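PDB 4BPZ: endo-1,3-beta-glucanase, family GH16 from Zobellia galactanivorans, which probably hydrolyses internal beta-1,3-glucosidic bonds in glucans such as the algal storage polysaccharide laminarin. Local coordinates for residues 44-49 with 227-232; 105-110 with 241-246; 145-150 with 232-237. The protein carries 1 engineered substitution. All coordinates share one frame; numbering follows the deposited sequence. Where two conformers were deposited one is given.

Contact 1. Residues 44-49 with 227-232; sequences NNELQH and NIAMGG. With BGC (beta-D-glucopyranose), chain C; GLC (alpha-D-glucopyranose), chain B.
L47 and M230 are tied by a backbone hydrogen bond at the edge of the glucan-binding cleft of this GH16 beta-jelly-roll domain. The bond runs from L47 N to M230 O over 2.9 Å. Here the loop leading into strand 48-50 meets the end of strand 222-230.

Side chains next to this bond connect the strand end to the sugar. E46 has CG anti to its carbonyl carbon, beside the backbone N (chi1 -71°), and the extended chain carries CD on from there. The carboxylate lies against the methyl of A229, with E46 CD 3.7 Å from A229 CB. Beside it, Q48 brings its side-chain end up to the backbone of A229, with Q48 CD 3.9 Å from A229 CA. A229 CB thus has E46 on one flank and the end of Q48 on another. M230 starts near Q48, but bends at chi2 and chi3, and its end leads away to where CE meets F242.

The glycines allow close backbone approach. G232 has positive phi, and its CA sits only 3.1 Å from N44 O.

N44 is the residue that reaches the ligand. One N-H of its amide points in plane at E46 OE2, 2.9 Å from ND2 and almost straight (173°). The carboxylate oxygen takes it on the anti side, 34° out of the carboxylate plane. A229 CB packs against the E46 carboxylate, and this bond helps fix the rotation of the N44 amide, so E46 acts as a second-shell residue. The same ND2 donates to O3 of the alpha-glucose at 3.0 Å. On the other end of the amide, N44 OD1 accepts from O2 of the beta-glucose over 2.6 Å.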
ATOM      1  N   ASN A  44      12.834   4.885  -3.723  1.00 13.24           N
ATOM      2  CA  ASN A  44      12.271   6.202  -3.890  1.00 13.04           C
ATOM      3  C   ASN A  44      12.930   7.275  -3.041  1.00 13.75           C
ATOM      4  O   ASN A  44      12.261   8.289  -2.705  1.00 14.14           O
ATOM      5  CB  ASN A  44      10.739   6.191  -3.683  1.00 13.49           C
ATOM      6  CG  ASN A  44      10.064   5.097  -4.433  1.00 12.90           C
ATOM      7  OD1 ASN A  44      10.241   5.004  -5.655  1.00 14.37           O
ATOM      8  ND2 ASN A  44       9.299   4.260  -3.757  1.00 12.46           N
ATOM      9  N   ASN A  45      14.169   7.081  -2.565  1.00 13.77           N
ATOM     10  CA  ASN A  45      14.812   8.043  -1.708  1.00 14.74           C
ATOM     11  C   ASN A  45      14.062   8.281  -0.390  1.00 13.31           C
ATOM     12  O   ASN A  45      14.257   9.296   0.281  1.00 14.17           O
ATOM     13  CB  ASN A  45      15.091   9.384  -2.437  1.00 17.82           C
ATOM     14  CG  ASN A  45      15.897   9.160  -3.653  1.00 22.29           C
ATOM     15  OD1 ASN A  45      16.980   8.560  -3.540  1.00 25.91           O
ATOM     16  ND2 ASN A  45      15.411   9.553  -4.774  1.00 26.32           N
ATOM     17  N   GLU A  46      13.261   7.263   0.058  1.00 13.33           N
ATOM     18  CA  GLU A  46      12.477   7.397   1.289  1.00 13.15           C
ATOM     19  C   GLU A  46      13.412   7.429   2.478  1.00 12.08           C
ATOM     20  O   GLU A  46      14.501   6.838   2.494  1.00 13.66           O
ATOM     21  CB  GLU A  46      11.552   6.186   1.393  1.00 13.16           C
ATOM     22  CG  GLU A  46      10.447   6.257   0.355  1.00 12.89           C
ATOM     23  CD  GLU A  46       9.785   4.908   0.132  1.00 11.90           C
ATOM     24  OE1 GLU A  46       9.900   4.008   1.031  1.00 12.90           O
ATOM     25  OE2 GLU A  46       9.123   4.765  -0.932  1.00 13.14           O
ATOM     26  N   LEU A  47      12.931   8.043   3.580  1.00 12.18           N
ATOM     27  CA  LEU A  47      13.780   8.343   4.724  1.00 13.15           C
ATOM     28  C   LEU A  47      13.540   7.498   5.915  1.00 12.02           C
ATOM     29  O   LEU A  47      14.197   7.658   6.917  1.00 14.46           O
ATOM     30  CB  LEU A  47      13.603   9.845   5.085  1.00 14.06           C
ATOM     31  CG  LEU A  47      14.094  10.786   3.946  1.00 15.43           C
ATOM     32  CD1 LEU A  47      13.941  12.236   4.376  1.00 18.50           C
ATOM     33  CD2 LEU A  47      15.565  10.555   3.637  1.00 19.22           C
ATOM     34  N   GLN A  48      12.596   6.550   5.877  1.00 12.29           N
ATOM     35  CA  GLN A  48      12.201   5.742   7.028  1.00 12.48           C
ATOM     36  C   GLN A  48      12.892   4.388   7.070  1.00 12.03           C
ATOM     37  O   GLN A  48      13.251   3.805   6.015  1.00 12.85           O
ATOM     38  CB  GLN A  48      10.687   5.515   7.155  1.00 12.24           C
ATOM     39  CG  GLN A  48      10.099   4.459   6.189  1.00 12.71           C
ATOM     40  CD  GLN A  48      10.211   4.801   4.748  1.00 11.13           C
ATOM     41  OE1 GLN A  48      10.392   3.880   3.886  1.00 14.03           O
ATOM     42  NE2 GLN A  48      10.103   6.015   4.383  1.00 10.72           N
ATOM     43  N   HIS A  49      12.945   3.800   8.265  1.00 11.84           N
ATOM     44  CA  HIS A  49      12.937   2.350   8.453  1.00 12.11           C
ATOM     45  C   HIS A  49      11.538   1.889   8.783  1.00 11.92           C
ATOM     46  O   HIS A  49      10.751   2.600   9.381  1.00 12.77           O
ATOM     47  CB  HIS A  49      13.860   1.920   9.586  1.00 12.54           C
ATOM     48  CG  HIS A  49      15.283   1.686   9.159  1.00 13.26           C
ATOM     49  ND1 HIS A  49      15.608   0.907   8.136  1.00 13.91           N
ATOM     50  CD2 HIS A  49      16.473   2.156   9.701  1.00 13.30           C
ATOM     51  CE1 HIS A  49      16.947   0.910   8.005  1.00 14.42           C
ATOM     52  NE2 HIS A  49      17.456   1.654   8.975  1.00 14.92           N
ATOM     53  N   ASN A 227       1.209   1.014   4.061  1.00 10.16           N
ATOM     54  CA  ASN A 227       2.423   1.604   4.636  1.00 10.34           C
ATOM     55  C   ASN A 227       2.275   3.123   4.756  1.00 10.25           C
ATOM     56  O   ASN A 227       1.422   3.714   4.082  1.00 10.34           O
ATOM     57  CB  ASN A 227       3.677   1.259   3.825  1.00 10.72           C
ATOM     58  CG  ASN A 227       3.674   1.872   2.457  1.00 10.73           C
ATOM     59  OD1 ASN A 227       2.950   1.388   1.582  1.00 12.23           O
ATOM     60  ND2 ASN A 227       4.355   2.988   2.272  1.00 11.93           N
ATOM     61  N   ILE A 228       3.151   3.742   5.535  1.00 10.46           N
ATOM     62  CA  ILE A 228       3.435   5.209   5.407  1.00 10.59           C
ATOM     63  C   ILE A 228       4.903   5.358   5.135  1.00  9.94           C
ATOM     64  O   ILE A 228       5.700   5.063   6.034  1.00 11.06           O
ATOM     65  CB  ILE A 228       3.052   6.049   6.642  1.00 11.52           C
ATOM     66  CG1 ILE A 228       1.644   5.805   7.186  1.00 11.56           C
ATOM     67  CG2 ILE A 228       3.261   7.528   6.269  1.00 12.01           C
ATOM     68  CD1 ILE A 228       1.445   6.496   8.535  1.00 13.00           C
ATOM     69  N   ALA A 229       5.293   5.835   3.966  1.00 10.17           N
ATOM     70  CA  ALA A 229       6.686   6.240   3.748  1.00 11.22           C
ATOM     71  C   ALA A 229       6.838   7.676   4.226  1.00 10.78           C
ATOM     72  O   ALA A 229       5.878   8.445   4.252  1.00 11.05           O
ATOM     73  CB  ALA A 229       7.018   6.094   2.274  1.00 11.11           C
ATOM     74  N   MET A 230       8.049   8.047   4.552  1.00 11.63           N
ATOM     75  CA  MET A 230       8.405   9.456   4.935  1.00 11.30           C
ATOM     76  C   MET A 230       9.373  10.012   3.914  1.00 11.91           C
ATOM     77  O   MET A 230      10.387   9.404   3.599  1.00 12.63           O
ATOM     78  CB  MET A 230       9.011   9.488   6.285  1.00 12.60           C
ATOM     79  CG  MET A 230       8.042   9.174   7.422  1.00 13.07           C
ATOM     80  SD  MET A 230       6.572  10.274   7.515  1.00 13.07           S
ATOM     81  CE  MET A 230       7.352  11.891   7.731  1.00 14.35           C
ATOM     82  N   GLY A 231       9.059  11.208   3.410  1.00 12.04           N
ATOM     83  CA  GLY A 231       9.946  11.839   2.434  1.00 12.91           C
ATOM     84  C   GLY A 231       9.990  11.045   1.149  1.00 12.84           C
ATOM     85  O   GLY A 231       9.043  10.388   0.716  1.00 13.10           O
ATOM     86  N   GLY A 232      11.161  11.150   0.489  1.00 13.28           N
ATOM     87  CA  GLY A 232      11.309  10.520  -0.813  1.00 14.14           C
ATOM     88  C   GLY A 232      10.495  11.165  -1.911  1.00 13.71           C
ATOM     89  O   GLY A 232       9.967  12.301  -1.764  1.00 14.79           O
TER
HETATM   90  C2  BGC C   2       9.776   1.855  -6.451  1.00 15.89           C
HETATM   91  C3  BGC C   2      10.557   0.758  -7.105  1.00 15.86           C
HETATM   92  C4  BGC C   2      10.424  -0.577  -6.281  1.00 14.56           C
HETATM   93  C5  BGC C   2       8.926  -0.915  -6.072  1.00 14.66           C
HETATM   94  C6  BGC C   2       8.677  -2.085  -5.143  1.00 18.51           C
HETATM   95  C1  BGC C   2       8.321   1.366  -6.224  1.00 15.65           C
HETATM   96  O2  BGC C   2       9.806   2.981  -7.283  1.00 16.16           O
HETATM   97  O3  BGC C   2      11.926   1.158  -7.089  1.00 17.81           O
HETATM   98  O4  BGC C   2      10.942  -1.714  -6.961  1.00 15.13           O
HETATM   99  O5  BGC C   2       8.319   0.225  -5.403  1.00 14.97           O
HETATM  100  O6  BGC C   2       9.123  -1.875  -3.822  1.00 17.36           O
HETATM  101  C1  GLC B   1       3.931   2.837  -6.205  1.00 21.97           C
HETATM  102  C2  GLC B   1       5.468   2.951  -6.484  1.00 16.88           C
HETATM  103  C3  GLC B   1       6.183   2.248  -5.321  1.00 14.65           C
HETATM  104  C4  GLC B   1       5.773   2.818  -4.034  1.00 12.01           C
HETATM  105  C5  GLC B   1       4.310   2.470  -3.912  1.00 12.62           C
HETATM  106  C6  GLC B   1       3.668   2.952  -2.631  1.00 12.49           C
HETATM  107  O1  GLC B   1       3.405   1.562  -6.504  1.00 23.99           O
HETATM  108  O2  GLC B   1       5.703   2.350  -7.732  1.00 16.66           O
HETATM  109  O3  GLC B   1       7.654   2.401  -5.506  1.00 15.50           O
HETATM  110  O4  GLC B   1       6.552   2.242  -2.967  1.00 12.52           O
HETATM  111  O5  GLC B   1       3.608   3.136  -4.986  1.00 15.24           O
HETATM  112  O6  GLC B   1       3.747   4.366  -2.493  1.00 13.11           O

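Contact 2. Residues 105-110 with 241-246; sequences PSKKGT and NFTDDI
K107 and D245 meet through two torsions. K107 has CG anti to its carbonyl carbon (chi1 -69°) and stays extended out to NZ. D245 has CG anti to its backbone N (chi1 -151°), which turns its carboxylate toward the loop. In this GH16 beta-jelly-roll fold the contact joins the connection between strands 96-103 and 110-118 to the start of strand 244-255.

D245 OD2 takes the backbone N-H of K107 at 2.9 Å, nearly in line with its own C-O bond. The carboxylate also lies against the proline ring, with D245 OD2 3.2 Å from P105 CB. Its other oxygen, OD1, accepts from a water held by S106 N and weakly from I246 N. These donors would be expected to stabilise the negative charge.

The K107 and D245 side chains cross obliquely. K107 NZ donates to D244 O at 2.9 Å and to a second water, which is also bound by T243 N. The lysine thus bonds to the backbone at the strand start.

F242 lies beside the lysine. K107 CB sits at the edge of its ring, 3.9 Å from F242 CE1. The T110 and F242 side chains cross at about a right angle, and T110 CG2 comes near F242 CE1. K107 to T110 form a type II beta turn, closed on the side-chain level by T110 OG1, which donates to K107 O over 2.7 Å.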
ATOM      1  N   PRO A 105      -3.012  10.209   6.849  1.00 12.14           N
ATOM      2  CA  PRO A 105      -2.230  11.196   7.615  1.00 12.86           C
ATOM      3  C   PRO A 105      -2.465  12.596   7.062  1.00 12.64           C
ATOM      4  O   PRO A 105      -2.530  12.812   5.841  1.00 14.27           O
ATOM      5  CB  PRO A 105      -0.777  10.718   7.390  1.00 13.84           C
ATOM      6  CG  PRO A 105      -0.885   9.331   6.865  1.00 16.98           C
ATOM      7  CD  PRO A 105      -2.222   9.111   6.283  1.00 12.32           C
ATOM      8  N   SER A 106      -2.491  13.575   7.955  1.00 13.90           N
ATOM      9  CA  SER A 106      -2.627  14.987   7.520  1.00 14.41           C
ATOM     10  C   SER A 106      -1.329  15.708   7.334  1.00 13.40           C
ATOM     11  O   SER A 106      -1.355  16.783   6.705  1.00 14.77           O
ATOM     12  CB  SER A 106      -3.441  15.785   8.613  1.00 15.76           C
ATOM     13  OG  SER A 106      -2.742  15.798   9.820  1.00 16.76           O
ATOM     14  N   LYS A 107      -0.223  15.230   7.898  1.00 13.16           N
ATOM     15  CA  LYS A 107       0.953  16.045   8.000  1.00 14.54           C
ATOM     16  C   LYS A 107       1.782  16.021   6.753  1.00 13.86           C
ATOM     17  O   LYS A 107       1.929  15.027   6.023  1.00 13.91           O
ATOM     18  CB  LYS A 107       1.815  15.649   9.195  1.00 15.14           C
ATOM     19  CG  LYS A 107       1.093  16.006  10.526  1.00 16.61           C
ATOM     20  CD  LYS A 107       1.890  15.633  11.753  1.00 17.72           C
ATOM     21  CE  LYS A 107       1.136  16.032  13.035  1.00 17.77           C
ATOM     22  NZ  LYS A 107       1.926  15.645  14.234  1.00 19.23           N
ATOM     23  N   LYS A 108       2.462  17.157   6.514  1.00 13.74           N
ATOM     24  CA  LYS A 108       3.379  17.273   5.419  1.00 13.69           C
ATOM     25  C   LYS A 108       4.532  16.280   5.549  1.00 14.11           C
ATOM     26  O   LYS A 108       5.007  16.079   6.658  1.00 15.31           O
ATOM     27  CB  LYS A 108       3.933  18.741   5.353  1.00 17.53           C
ATOM     28  CG  LYS A 108       4.791  19.037   4.155  1.00 18.78           C
ATOM     29  CD  LYS A 108       5.028  20.574   4.074  1.00 23.87           C
ATOM     30  CE  LYS A 108       6.021  20.772   2.932  1.00 31.69           C
ATOM     31  NZ  LYS A 108       6.197  22.181   2.453  1.00 38.39           N
ATOM     32  N   GLY A 109       4.980  15.739   4.422  1.00 13.78           N
ATOM     33  CA  GLY A 109       6.070  14.790   4.411  1.00 14.79           C
ATOM     34  C   GLY A 109       5.661  13.314   4.404  1.00 12.15           C
ATOM     35  O   GLY A 109       6.513  12.463   4.155  1.00 12.85           O
ATOM     36  N   THR A 110       4.407  13.038   4.744  1.00 11.68           N
ATOM     37  CA  THR A 110       3.907  11.676   4.811  1.00 11.53           C
ATOM     38  C   THR A 110       3.420  11.211   3.432  1.00 11.07           C
ATOM     39  O   THR A 110       2.842  11.972   2.636  1.00 12.22           O
ATOM     40  CB  THR A 110       2.760  11.582   5.830  1.00 12.15           C
ATOM     41  OG1 THR A 110       1.665  12.420   5.387  1.00 12.00           O
ATOM     42  CG2 THR A 110       3.142  11.935   7.230  1.00 13.01           C
ATOM     43  N   ASN A 241       9.639  20.227  12.490  1.00 19.79           N
ATOM     44  CA  ASN A 241       8.855  19.986  13.668  1.00 21.90           C
ATOM     45  C   ASN A 241       8.085  18.699  13.674  1.00 19.08           C
ATOM     46  O   ASN A 241       7.268  18.457  14.601  1.00 21.99           O
ATOM     47  CB  ASN A 241       7.970  21.221  14.009  1.00 23.53           C
ATOM     48  CG  ASN A 241       6.660  21.366  13.082  1.00 32.35           C
ATOM     49  OD1 ASN A 241       6.519  20.749  11.989  1.00 29.69           O
ATOM     50  ND2 ASN A 241       5.669  22.190  13.559  1.00 32.37           N
ATOM     51  N   PHE A 242       8.185  17.858  12.633  1.00 19.12           N
ATOM     52  CA  PHE A 242       7.371  16.641  12.566  1.00 16.30           C
ATOM     53  C   PHE A 242       7.636  15.803  13.781  1.00 15.41           C
ATOM     54  O   PHE A 242       8.758  15.514  14.178  1.00 16.65           O
ATOM     55  CB  PHE A 242       7.775  15.894  11.305  1.00 17.16           C
ATOM     56  CG  PHE A 242       6.923  14.624  11.103  1.00 14.14           C
ATOM     57  CD1 PHE A 242       5.749  14.698  10.464  1.00 15.48           C
ATOM     58  CD2 PHE A 242       7.292  13.408  11.623  1.00 14.68           C
ATOM     59  CE1 PHE A 242       4.909  13.560  10.268  1.00 14.95           C
ATOM     60  CE2 PHE A 242       6.496  12.277  11.412  1.00 13.95           C
ATOM     61  CZ  PHE A 242       5.316  12.345  10.787  1.00 13.62           C
ATOM     62  N   THR A 243       6.539  15.341  14.374  1.00 14.57           N
ATOM     63  CA  THR A 243       6.599  14.422  15.507  1.00 15.58           C
ATOM     64  C   THR A 243       6.180  13.009  15.094  1.00 13.28           C
ATOM     65  O   THR A 243       7.008  12.101  15.030  1.00 14.53           O
ATOM     66  CB  THR A 243       5.703  14.896  16.667  1.00 16.67           C
ATOM     67  OG1 THR A 243       4.405  15.236  16.163  1.00 17.24           O
ATOM     68  CG2 THR A 243       6.313  16.112  17.347  1.00 21.30           C
ATOM     69  N   ASP A 244       4.891  12.835  14.818  1.00 14.10           N
ATOM     70  CA  ASP A 244       4.346  11.549  14.407  1.00 12.67           C
ATOM     71  C   ASP A 244       3.048  11.786  13.678  1.00 13.35           C
ATOM     72  O   ASP A 244       2.444  12.867  13.745  1.00 15.15           O
ATOM     73  CB  ASP A 244       4.206  10.614  15.597  1.00 15.19           C
ATOM     74  CG  ASP A 244       3.514  11.312  16.755  1.00 18.71           C
ATOM     75  OD1 ASP A 244       2.350  11.632  16.674  1.00 20.69           O
ATOM     76  OD2 ASP A 244       4.262  11.615  17.797  1.00 20.02           O
ATOM     77  N   ASP A 245       2.557  10.775  12.943  1.00 13.44           N
ATOM     78  CA  ASP A 245       1.234  10.849  12.324  1.00 13.92           C
ATOM     79  C   ASP A 245       0.727   9.455  12.066  1.00 12.17           C
ATOM     80  O   ASP A 245       1.542   8.496  11.972  1.00 13.85           O
ATOM     81  CB  ASP A 245       1.235  11.640  11.015  1.00 14.41           C
ATOM     82  CG  ASP A 245      -0.070  12.309  10.720  1.00 16.00           C
ATOM     83  OD1 ASP A 245      -1.012  12.250  11.542  1.00 18.25           O
ATOM     84  OD2 ASP A 245      -0.165  12.911   9.628  1.00 18.49           O
ATOM     85  N   ILE A 246      -0.574   9.315  11.910  1.00 12.26           N
ATOM     86  CA  ILE A 246      -1.267   8.050  11.778  1.00 12.14           C
ATOM     87  C   ILE A 246      -2.040   7.920  10.485  1.00 12.00           C
ATOM     88  O   ILE A 246      -2.674   8.832  10.026  1.00 12.94           O
ATOM     89  CB  ILE A 246      -2.197   7.820  13.013  1.00 13.51           C
ATOM     90  CG1 ILE A 246      -1.365   7.396  14.233  1.00 14.63           C
ATOM     91  CG2 ILE A 246      -3.317   6.814  12.748  1.00 14.87           C
ATOM     92  CD1 ILE A 246      -2.124   7.456  15.585  1.00 16.73           C
TER
HETATM   93  O   HOH W   1      -3.318  13.370  10.995  1.00 24.99           O
HETATM   94  O   HOH W   2       4.245  17.150  13.807  1.00 20.85           O

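Contact 3. Residues 145-150 with 232-237; sequences ILEQNG and GTLGGD. With GLC (alpha-D-glucopyranose), chain B.
E147 and L234 face each other beside the bound glucose, in the substrate cleft of the GH16 beta-jelly-roll. E147 ends the ExDxxE signature of the family; the first position of that signature is the engineered S142. The segment opens with a classic beta bulge, in which I145 and L146 both face I114, and runs past the short helix 232-235.

The glutamate rises from strand 146-147 toward the helix. Its CG is anti to the carbonyl carbon (chi1 -59°), and the chain is extended up to the carboxylate. L234 also has CG anti to its carbonyl carbon, and its branch brings CD1 to 3.7 Å from E147 OE1. The leucine methyl thus covers one side of the carboxylate, while the sugar lies at another. E147 OE1 accepts from GLC O6 over 2.8 Å and also takes the indole N-H of W111. These two donors and the leucine together hold the oxygen in place. The carboxyl carbon is close to the ring oxygen as well, with E147 CD 3.4 Å from GLC O5. L234 is backed by W111, W151 and I157.

Further along, N149 turns the end of its side chain away from the helix, but its first carbon stays close. N149 CB is 3.1 Å from L234 O and 4.0 Å from L234 CB, a tight fit. The same carbonyl oxygen accepts the backbone N-H of G150 over 2.8 Å. The helix end is therefore bound directly to the chain leaving strand 146-147.

The next carbonyl is used too. G150 has no side chain, and its CA-H points rather straight (158°) at G235 O, with CA and O 3.3 Å apart.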
ATOM      1  N   ILE A 145      -3.947   1.449  -5.201  1.00 12.19           N
ATOM      2  CA  ILE A 145      -5.343   1.760  -4.875  1.00 11.74           C
ATOM      3  C   ILE A 145      -5.437   3.157  -4.278  1.00 11.71           C
ATOM      4  O   ILE A 145      -6.374   3.891  -4.571  1.00 13.32           O
ATOM      5  CB  ILE A 145      -5.891   0.686  -3.949  1.00 12.55           C
ATOM      6  CG1 ILE A 145      -5.723  -0.697  -4.601  1.00 13.61           C
ATOM      7  CG2 ILE A 145      -7.341   1.021  -3.611  1.00 15.02           C
ATOM      8  CD1 ILE A 145      -6.188  -1.836  -3.709  1.00 16.18           C
ATOM      9  N   LEU A 146      -4.470   3.551  -3.468  1.00 11.33           N
ATOM     10  CA  LEU A 146      -4.428   4.902  -2.919  1.00 12.09           C
ATOM     11  C   LEU A 146      -3.002   5.248  -2.674  1.00 12.11           C
ATOM     12  O   LEU A 146      -2.225   4.471  -2.080  1.00 12.23           O
ATOM     13  CB  LEU A 146      -5.173   4.880  -1.552  1.00 13.88           C
ATOM     14  CG  LEU A 146      -5.166   6.156  -0.677  1.00 14.43           C
ATOM     15  CD1 LEU A 146      -3.957   6.292   0.177  1.00 17.34           C
ATOM     16  CD2 LEU A 146      -5.558   7.415  -1.523  1.00 14.67           C
ATOM     17  N   GLU A 147      -2.538   6.449  -3.131  1.00 13.13           N
ATOM     18  CA  GLU A 147      -1.407   7.127  -2.565  1.00 13.01           C
ATOM     19  C   GLU A 147      -1.789   8.576  -2.320  1.00 11.84           C
ATOM     20  O   GLU A 147      -2.642   9.131  -3.023  1.00 13.56           O
ATOM     21  CB  GLU A 147      -0.208   7.113  -3.482  1.00 13.99           C
ATOM     22  CG  GLU A 147       0.305   5.744  -3.876  1.00 16.32           C
ATOM     23  CD  GLU A 147       1.494   5.834  -4.835  1.00 17.19           C
ATOM     24  OE1 GLU A 147       2.635   6.113  -4.437  1.00 15.99           O
ATOM     25  OE2 GLU A 147       1.284   5.713  -6.115  1.00 20.93           O
ATOM     26  N   GLN A 148      -1.157   9.204  -1.319  1.00 12.08           N
ATOM     27  CA  GLN A 148      -1.145  10.661  -1.272  1.00 11.65           C
ATOM     28  C   GLN A 148       0.255  11.116  -1.179  1.00 11.31           C
ATOM     29  O   GLN A 148       1.074  10.483  -0.478  1.00 12.89           O
ATOM     30  CB  GLN A 148      -1.955  11.223  -0.091  1.00 16.06           C
ATOM     31  CG  GLN A 148      -3.439  11.262  -0.210  1.00 16.20           C
ATOM     32  CD  GLN A 148      -4.018  12.304   0.696  1.00 15.42           C
ATOM     33  OE1 GLN A 148      -3.787  12.322   1.941  1.00 14.54           O
ATOM     34  NE2 GLN A 148      -4.861  13.108   0.139  1.00 13.79           N
ATOM     35  N   ASN A 149       0.602  12.187  -1.890  1.00 12.32           N
ATOM     36  CA  ASN A 149       1.881  12.796  -1.695  1.00 12.29           C
ATOM     37  C   ASN A 149       1.910  13.662  -0.439  1.00 12.23           C
ATOM     38  O   ASN A 149       0.928  13.838   0.228  1.00 12.64           O
ATOM     39  CB  ASN A 149       2.363  13.527  -2.976  1.00 13.27           C
ATOM     40  CG  ASN A 149       1.454  14.654  -3.393  1.00 14.12           C
ATOM     41  OD1 ASN A 149       1.177  14.806  -4.634  1.00 16.68           O
ATOM     42  ND2 ASN A 149       0.963  15.409  -2.474  1.00 13.23           N
ATOM     43  N   GLY A 150       3.080  14.196  -0.113  1.00 12.41           N
ATOM     44  CA  GLY A 150       3.280  14.908   1.147  1.00 13.43           C
ATOM     45  C   GLY A 150       2.826  16.337   1.105  1.00 13.49           C
ATOM     46  O   GLY A 150       2.576  16.915   2.180  1.00 16.69           O
ATOM     47  N   GLY A 232      11.161  11.150   0.489  1.00 13.28           N
ATOM     48  CA  GLY A 232      11.309  10.520  -0.813  1.00 14.14           C
ATOM     49  C   GLY A 232      10.495  11.165  -1.911  1.00 13.71           C
ATOM     50  O   GLY A 232       9.967  12.301  -1.764  1.00 14.79           O
ATOM     51  N   THR A 233      10.339  10.468  -3.016  1.00 14.69           N
ATOM     52  CA  THR A 233       9.717  11.012  -4.260  0.50 14.36           C
ATOM     53  C   THR A 233       8.459  11.754  -3.998  1.00 13.72           C
ATOM     54  O   THR A 233       8.253  12.904  -4.391  1.00 16.00           O
ATOM     55  CB  THR A 233       9.509   9.901  -5.310  0.50 14.42           C
ATOM     56  OG1 THR A 233      10.752   9.193  -5.431  0.50 16.36           O
ATOM     57  CG2 THR A 233       9.135  10.488  -6.687  0.50 15.11           C
ATOM     58  N   LEU A 234       7.508  11.033  -3.412  1.00 13.45           N
ATOM     59  CA  LEU A 234       6.187  11.584  -3.152  1.00 12.89           C
ATOM     60  C   LEU A 234       5.988  12.078  -1.745  1.00 12.34           C
ATOM     61  O   LEU A 234       5.035  12.850  -1.551  1.00 14.76           O
ATOM     62  CB  LEU A 234       5.095  10.651  -3.546  1.00 13.51           C
ATOM     63  CG  LEU A 234       4.911  10.356  -5.044  1.00 17.35           C
ATOM     64  CD1 LEU A 234       3.590   9.563  -5.297  1.00 19.87           C
ATOM     65  CD2 LEU A 234       5.066  11.535  -5.976  1.00 21.85           C
ATOM     66  N   GLY A 235       6.809  11.733  -0.764  1.00 13.10           N
ATOM     67  CA  GLY A 235       6.677  12.347   0.519  1.00 12.63           C
ATOM     68  C   GLY A 235       7.156  13.800   0.512  1.00 13.29           C
ATOM     69  O   GLY A 235       6.540  14.664   1.167  1.00 14.50           O
ATOM     70  N   GLY A 236       8.259  14.063  -0.174  1.00 14.19           N
ATOM     71  CA  GLY A 236       8.766  15.435  -0.214  1.00 14.17           C
ATOM     72  C   GLY A 236       9.408  15.856   1.076  1.00 14.22           C
ATOM     73  O   GLY A 236       9.828  15.051   1.925  1.00 15.74           O
ATOM     74  N   ASP A 237       9.575  17.159   1.216  1.00 16.57           N
ATOM     75  CA  ASP A 237      10.212  17.741   2.389  1.00 16.56           C
ATOM     76  C   ASP A 237       9.331  17.494   3.636  1.00 15.78           C
ATOM     77  O   ASP A 237       8.083  17.592   3.624  1.00 16.81           O
ATOM     78  CB  ASP A 237      10.373  19.241   2.221  1.00 20.44           C
ATOM     79  CG  ASP A 237      11.292  19.573   1.010  1.00 26.61           C
ATOM     80  OD1 ASP A 237      12.168  18.765   0.622  1.00 39.32           O
ATOM     81  OD2 ASP A 237      11.023  20.652   0.430  1.00 39.95           O
TER
HETATM   82  C1  GLC B   1       3.931   2.837  -6.205  1.00 21.97           C
HETATM   83  C2  GLC B   1       5.468   2.951  -6.484  1.00 16.88           C
HETATM   84  C3  GLC B   1       6.183   2.248  -5.321  1.00 14.65           C
HETATM   85  C4  GLC B   1       5.773   2.818  -4.034  1.00 12.01           C
HETATM   86  C5  GLC B   1       4.310   2.470  -3.912  1.00 12.62           C
HETATM   87  C6  GLC B   1       3.668   2.952  -2.631  1.00 12.49           C
HETATM   88  O1  GLC B   1       3.405   1.562  -6.504  1.00 23.99           O
HETATM   89  O2  GLC B   1       5.703   2.350  -7.732  1.00 16.66           O
HETATM   90  O3  GLC B   1       7.654   2.401  -5.506  1.00 15.50           O
HETATM   91  O4  GLC B   1       6.552   2.242  -2.967  1.00 12.52           O
HETATM   92  O5  GLC B   1       3.608   3.136  -4.986  1.00 15.24           O
HETATM   93  O6  GLC B   1       3.747   4.366  -2.493  1.00 13.11           O

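Each contact uses one piece of the chain running from strand 222-230 through helix 232-235 to strand 244-255. Contacts 1 and 3 share G232, and their centres are 9 Å apart. N44 O lies 2.9 Å from T233 N, a probable hydrogen bond. Both contacts touch the same glucose, through N44 and E147. Contact 2 lies farther from the sugar, with the side chain of T110 about 11 Å from it. G231 N meets G109 O at 2.9 Å, and M230 CE packs on F242 CZ at 3.7 Å, joining contacts 1 and 2. K108 CG touches G150 O at 3.6 Å, linking contacts 2 and 3. The side chain of I246 is about 13 Å from the calcium ion.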